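Side-chain contacts in tropomodulin (Caenorhabditis elegans, PDB 1PGV), which probably caps the pointed ends of actin filaments, blocking their elongation and depolymerization, and is represented here by its C-terminal domain: residues E57-L62 against F75-T80; R117-T122 against V162-A167. All blocks are in the same frame, centred on the assembly; numbering follows the deposited sequence. Where two conformers were deposited one is given.

Overall arrangement
The domain is a leucine-rich-repeat fold: helices pack along one parallel sheet whose five strands follow one another in chain order. Both contacts bring a helix against this sheet. Contact 1 joins helix 56-66 to strand 74-76, the very next strand in the chain, and is fully buried. Contact 2 joins helix 112-121 to strand 161-163, one of the two edge strands, with strand 130-132 and helix 143-155 intervening in sequence, and is smaller and only partly buried. The centres of contact 1 and contact 2 are about 19 Å apart, on opposite sides of the centre of the chain. The nearest atoms of the two contacts stay about 9 Å apart. They are thus two separate helix-to-sheet contacts on the same sheet.

Contact 1: E57-L62 against F75-T80; sequences ERIRSL and FSLANT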
# COMPACT_ATOMS: atom_id res chain seq x y z
N GLU A 57 -2.61 0.71 19.37
CA GLU A 57 -1.29 0.22 19.72
C GLU A 57 -1.12 -1.17 19.10
O GLU A 57 -0.03 -1.57 18.72
CB GLU A 57 -1.12 0.14 21.23
CG GLU A 57 0.32 -0.11 21.67
CD GLU A 57 0.47 -0.09 23.18
OE1 GLU A 57 0.00 0.88 23.82
OE2 GLU A 57 1.08 -1.04 23.73
N ARG A 58 -2.23 -1.90 19.02
CA ARG A 58 -2.22 -3.24 18.44
C ARG A 58 -2.04 -3.14 16.92
O ARG A 58 -1.31 -3.94 16.32
CB ARG A 58 -3.53 -3.98 18.75
CG ARG A 58 -3.67 -4.43 20.20
CD ARG A 58 -2.71 -5.57 20.53
NE ARG A 58 -1.32 -5.14 20.56
CZ ARG A 58 -0.29 -5.94 20.80
NH1 ARG A 58 -0.50 -7.23 21.03
NH2 ARG A 58 0.95 -5.46 20.81
N ILE A 59 -2.70 -2.17 16.31
CA ILE A 59 -2.58 -1.97 14.87
C ILE A 59 -1.13 -1.59 14.58
O ILE A 59 -0.54 -2.05 13.61
CB ILE A 59 -3.54 -0.88 14.37
CG1 ILE A 59 -4.98 -1.38 14.48
CG2 ILE A 59 -3.20 -0.49 12.93
CD1 ILE A 59 -6.02 -0.39 14.02
N ARG A 60 -0.56 -0.74 15.43
CA ARG A 60 0.83 -0.33 15.25
C ARG A 60 1.75 -1.54 15.40
O ARG A 60 2.72 -1.68 14.65
CB ARG A 60 1.22 0.73 16.28
CG ARG A 60 0.72 2.13 16.00
CD ARG A 60 1.22 3.09 17.08
NE ARG A 60 0.97 4.50 16.75
CZ ARG A 60 1.33 5.52 17.53
NH1 ARG A 60 1.96 5.29 18.68
NH2 ARG A 60 1.07 6.76 17.16
N SER A 61 1.45 -2.40 16.37
CA SER A 61 2.28 -3.59 16.59
C SER A 61 2.13 -4.58 15.43
O SER A 61 3.08 -5.29 15.08
CB SER A 61 1.91 -4.26 17.92
OG SER A 61 0.53 -4.56 17.98
N LEU A 62 0.94 -4.63 14.84
CA LEU A 62 0.67 -5.52 13.72
C LEU A 62 1.52 -5.09 12.52
O LEU A 62 2.19 -5.90 11.89
CB LEU A 62 -0.81 -5.48 13.35
CG LEU A 62 -1.23 -6.30 12.12
CD1 LEU A 62 -1.00 -7.79 12.40
CD2 LEU A 62 -2.69 -6.04 11.81
N PHE A 75 -1.97 -7.23 2.58
CA PHE A 75 -2.20 -6.61 3.87
C PHE A 75 -3.28 -5.56 3.67
O PHE A 75 -3.09 -4.58 2.94
CB PHE A 75 -0.90 -5.97 4.38
CG PHE A 75 -0.97 -5.49 5.80
CD1 PHE A 75 -1.91 -6.01 6.69
CD2 PHE A 75 -0.07 -4.54 6.27
CE1 PHE A 75 -1.94 -5.59 8.02
CE2 PHE A 75 -0.09 -4.11 7.60
CZ PHE A 75 -1.03 -4.64 8.48
N SER A 76 -4.45 -5.78 4.28
CA SER A 76 -5.56 -4.86 4.11
C SER A 76 -6.05 -4.32 5.45
O SER A 76 -6.32 -5.08 6.38
CB SER A 76 -6.71 -5.56 3.39
OG SER A 76 -7.70 -4.63 2.98
N LEU A 77 -6.13 -2.99 5.53
CA LEU A 77 -6.59 -2.31 6.74
C LEU A 77 -7.62 -1.26 6.35
O LEU A 77 -7.65 -0.16 6.91
CB LEU A 77 -5.42 -1.59 7.44
CG LEU A 77 -4.07 -2.28 7.60
CD1 LEU A 77 -3.34 -2.29 6.27
CD2 LEU A 77 -3.25 -1.52 8.64
N ALA A 78 -8.47 -1.60 5.39
CA ALA A 78 -9.50 -0.69 4.94
C ALA A 78 -10.54 -0.45 6.02
O ALA A 78 -10.90 -1.36 6.76
CB ALA A 78 -10.18 -1.23 3.68
N ASN A 79 -11.01 0.79 6.11
CA ASN A 79 -12.03 1.15 7.08
C ASN A 79 -11.74 0.65 8.49
O ASN A 79 -12.54 -0.07 9.09
CB ASN A 79 -13.39 0.62 6.61
CG ASN A 79 -14.54 1.16 7.42
OD1 ASN A 79 -14.63 2.37 7.66
ND2 ASN A 79 -15.44 0.27 7.83
N THR A 80 -10.58 1.03 9.02
CA THR A 80 -10.19 0.66 10.37
C THR A 80 -10.01 1.93 11.20
O THR A 80 -9.48 1.89 12.31
CB THR A 80 -8.86 -0.12 10.39
OG1 THR A 80 -7.86 0.60 9.67
CG2 THR A 80 -9.04 -1.50 9.77
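Ile59 and Leu77 face each other with CA atoms 9.1 Å apart, and Leu62, one helical turn on, lies opposite Phe75 with a CA separation of 10.3 Å. At such distances, and without hydrogen bonds between the segments, side chains alone close the gap. The helix and the strand end belong to the beta-alpha-beta unit 45-47, 56-66, 74-76 of this leucine-rich-repeat fold. Ile59 and Leu62, three residues apart, turn the same apolar side of the helix inward. The extended alternation of the strand carries on past its end, so that Phe75 and, just beyond it, Leu77 face the helix, whereas Ser76 points the other way, to Asn49.

The closest approach is between Leu62 and Phe75, which slide past each other in opposite directions. Leu62 CD2 lies near the plane of the ring, at its edge, 3.9 Å from Phe75 CE1. The ring extends this far because its CG is anti to the backbone N (chi1 -171°). A flat phenyl suits the place because its edge and its face serve different neighbours: Leu62 meets the edge, and Leu77 CD1 covers one face, 3.7 Å above the ring centre. Packing is looser one turn earlier on the helix, where Ile59 CG2 comes no nearer than 4.4 Å to Leu77 CD2 and Ile59 CD1 reaches to 4.5 Å from Thr80 O. Helices 29-37 and 90-96 also line the site, through Ile33 and Leu36 on Leu62 and through Leu90 and Leu93 on Phe75.

Where the chain leaves the strand, the carbonyl of Leu77 takes two bonds. One comes from Asn108 ND2 further along the chain, consistent with the asparagine ladder of such folds. Thr80, a small residue with both a methyl and a hydroxyl, gives the second: its OG1 donates to Leu77 O over 2.9 Å, from 37° above the carbonyl plane.

Contact 2: R117-T122 against V162-A167; sequences RLLRST and VGISFA
Leu119 and Ile164 reach for each other tip to tip, methyl against methyl, and form the tight part of this contact. Their CD1 atoms are 3.3 Å apart, less than carbon atoms normally allow, so the exact spacing is doubtful although the meeting itself is clear. Ile164 presents that methyl because its CG1 is anti to the carbonyl carbon (chi1 -68°), which extends the longer branch toward the helix. Its other branch serves a different neighbour: CG2 sits 3.7 Å above one face of the Phe166 ring, displaced from its centre to the side. A beta-branched isoleucine can thus fill two directions at once. Val162, shorter, makes a looser touch, its CG1 4.5 Å from Leu119 CD1.

Between these two aliphatic residues Gly163 forms the centre of an inverse gamma turn, with a weak bond from Ile164 N to Val162 O, and the chain leaves the strand here. Beyond it Ser165 and Ala167 are exposed, as is Arg120 on the helix, whose NE pairs with Asp148. Thr122 folds back on the helix: its OG1 donates to Leu119 O over 2.5 Å, in the carbonyl plane, and Thr122 N binds the same oxygen.

As packing, the contact joins helix 112-121 to strand 161-163, an edge strand of the sheet. Met149 of helix 143-155 touches both Leu119 and Ile164, Gly163 is bonded through its backbone to Phe131 and Ala133 beside it, and Val162 and Phe166 pack against helix 169-190.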
# COMPACT_ATOMS: atom_id res chain seq x y z
N ARG A 117 4.03 9.77 0.61
CA ARG A 117 5.22 9.12 1.12
C ARG A 117 5.11 7.60 0.96
O ARG A 117 6.09 6.94 0.61
CB ARG A 117 5.44 9.48 2.59
CG ARG A 117 5.76 10.96 2.81
CD ARG A 117 5.89 11.26 4.30
NE ARG A 117 7.00 10.53 4.90
CZ ARG A 117 7.14 10.30 6.20
NH1 ARG A 117 6.23 10.75 7.05
NH2 ARG A 117 8.19 9.63 6.65
N LEU A 118 3.93 7.06 1.22
CA LEU A 118 3.73 5.61 1.09
C LEU A 118 3.97 5.16 -0.36
O LEU A 118 4.66 4.17 -0.60
CB LEU A 118 2.32 5.21 1.53
CG LEU A 118 1.96 5.47 3.00
CD1 LEU A 118 0.53 5.03 3.24
CD2 LEU A 118 2.92 4.73 3.92
N LEU A 119 3.42 5.90 -1.32
CA LEU A 119 3.61 5.55 -2.73
C LEU A 119 5.06 5.71 -3.16
O LEU A 119 5.58 4.91 -3.93
CB LEU A 119 2.71 6.41 -3.63
CG LEU A 119 1.39 5.79 -4.08
CD1 LEU A 119 0.58 6.83 -4.84
CD2 LEU A 119 1.66 4.57 -4.97
N ARG A 120 5.74 6.75 -2.67
CA ARG A 120 7.12 6.93 -3.06
C ARG A 120 7.98 5.79 -2.48
O ARG A 120 8.96 5.36 -3.09
CB ARG A 120 7.63 8.30 -2.59
CG ARG A 120 8.99 8.69 -3.16
CD ARG A 120 9.13 10.21 -3.24
NE ARG A 120 8.36 10.78 -4.34
CZ ARG A 120 8.85 10.97 -5.57
NH1 ARG A 120 10.10 10.63 -5.84
NH2 ARG A 120 8.10 11.51 -6.52
N SER A 121 7.59 5.29 -1.31
CA SER A 121 8.34 4.21 -0.68
C SER A 121 8.24 2.89 -1.45
O SER A 121 9.07 2.01 -1.28
CB SER A 121 7.88 4.00 0.76
OG SER A 121 6.53 3.58 0.82
N THR A 122 7.22 2.77 -2.30
CA THR A 122 7.03 1.54 -3.08
C THR A 122 8.18 1.33 -4.07
O THR A 122 8.35 0.23 -4.62
CB THR A 122 5.71 1.58 -3.88
OG1 THR A 122 5.78 2.60 -4.89
CG2 THR A 122 4.53 1.87 -2.96
N VAL A 162 -3.70 1.45 -8.88
CA VAL A 162 -3.50 2.48 -7.87
C VAL A 162 -4.86 3.11 -7.59
O VAL A 162 -5.43 3.81 -8.43
CB VAL A 162 -2.51 3.55 -8.36
CG1 VAL A 162 -2.43 4.70 -7.34
CG2 VAL A 162 -1.14 2.93 -8.55
N GLY A 163 -5.38 2.83 -6.40
CA GLY A 163 -6.67 3.34 -6.00
C GLY A 163 -6.56 4.73 -5.40
O GLY A 163 -6.62 4.90 -4.18
N ILE A 164 -6.39 5.71 -6.28
CA ILE A 164 -6.26 7.11 -5.90
C ILE A 164 -6.96 7.93 -6.96
O ILE A 164 -6.83 7.65 -8.16
CB ILE A 164 -4.79 7.54 -5.84
CG1 ILE A 164 -4.10 6.84 -4.67
CG2 ILE A 164 -4.69 9.07 -5.73
CD1 ILE A 164 -2.65 7.22 -4.48
N SER A 165 -7.71 8.94 -6.54
CA SER A 165 -8.42 9.79 -7.48
C SER A 165 -7.65 11.09 -7.68
O SER A 165 -7.44 11.84 -6.73
CB SER A 165 -9.83 10.09 -6.95
OG SER A 165 -10.57 10.89 -7.86
N PHE A 166 -7.21 11.32 -8.92
CA PHE A 166 -6.44 12.51 -9.27
C PHE A 166 -7.34 13.55 -9.94
O PHE A 166 -8.22 13.20 -10.72
CB PHE A 166 -5.31 12.15 -10.23
CG PHE A 166 -4.26 11.26 -9.64
CD1 PHE A 166 -3.18 11.80 -8.93
CD2 PHE A 166 -4.34 9.88 -9.78
CE1 PHE A 166 -2.21 10.97 -8.37
CE2 PHE A 166 -3.37 9.04 -9.22
CZ PHE A 166 -2.30 9.59 -8.52
N ALA A 167 -7.11 14.82 -9.63
CA ALA A 167 -7.89 15.89 -10.23
C ALA A 167 -7.10 16.43 -11.42
O ALA A 167 -7.67 16.96 -12.37
CB ALA A 167 -8.14 17.01 -9.20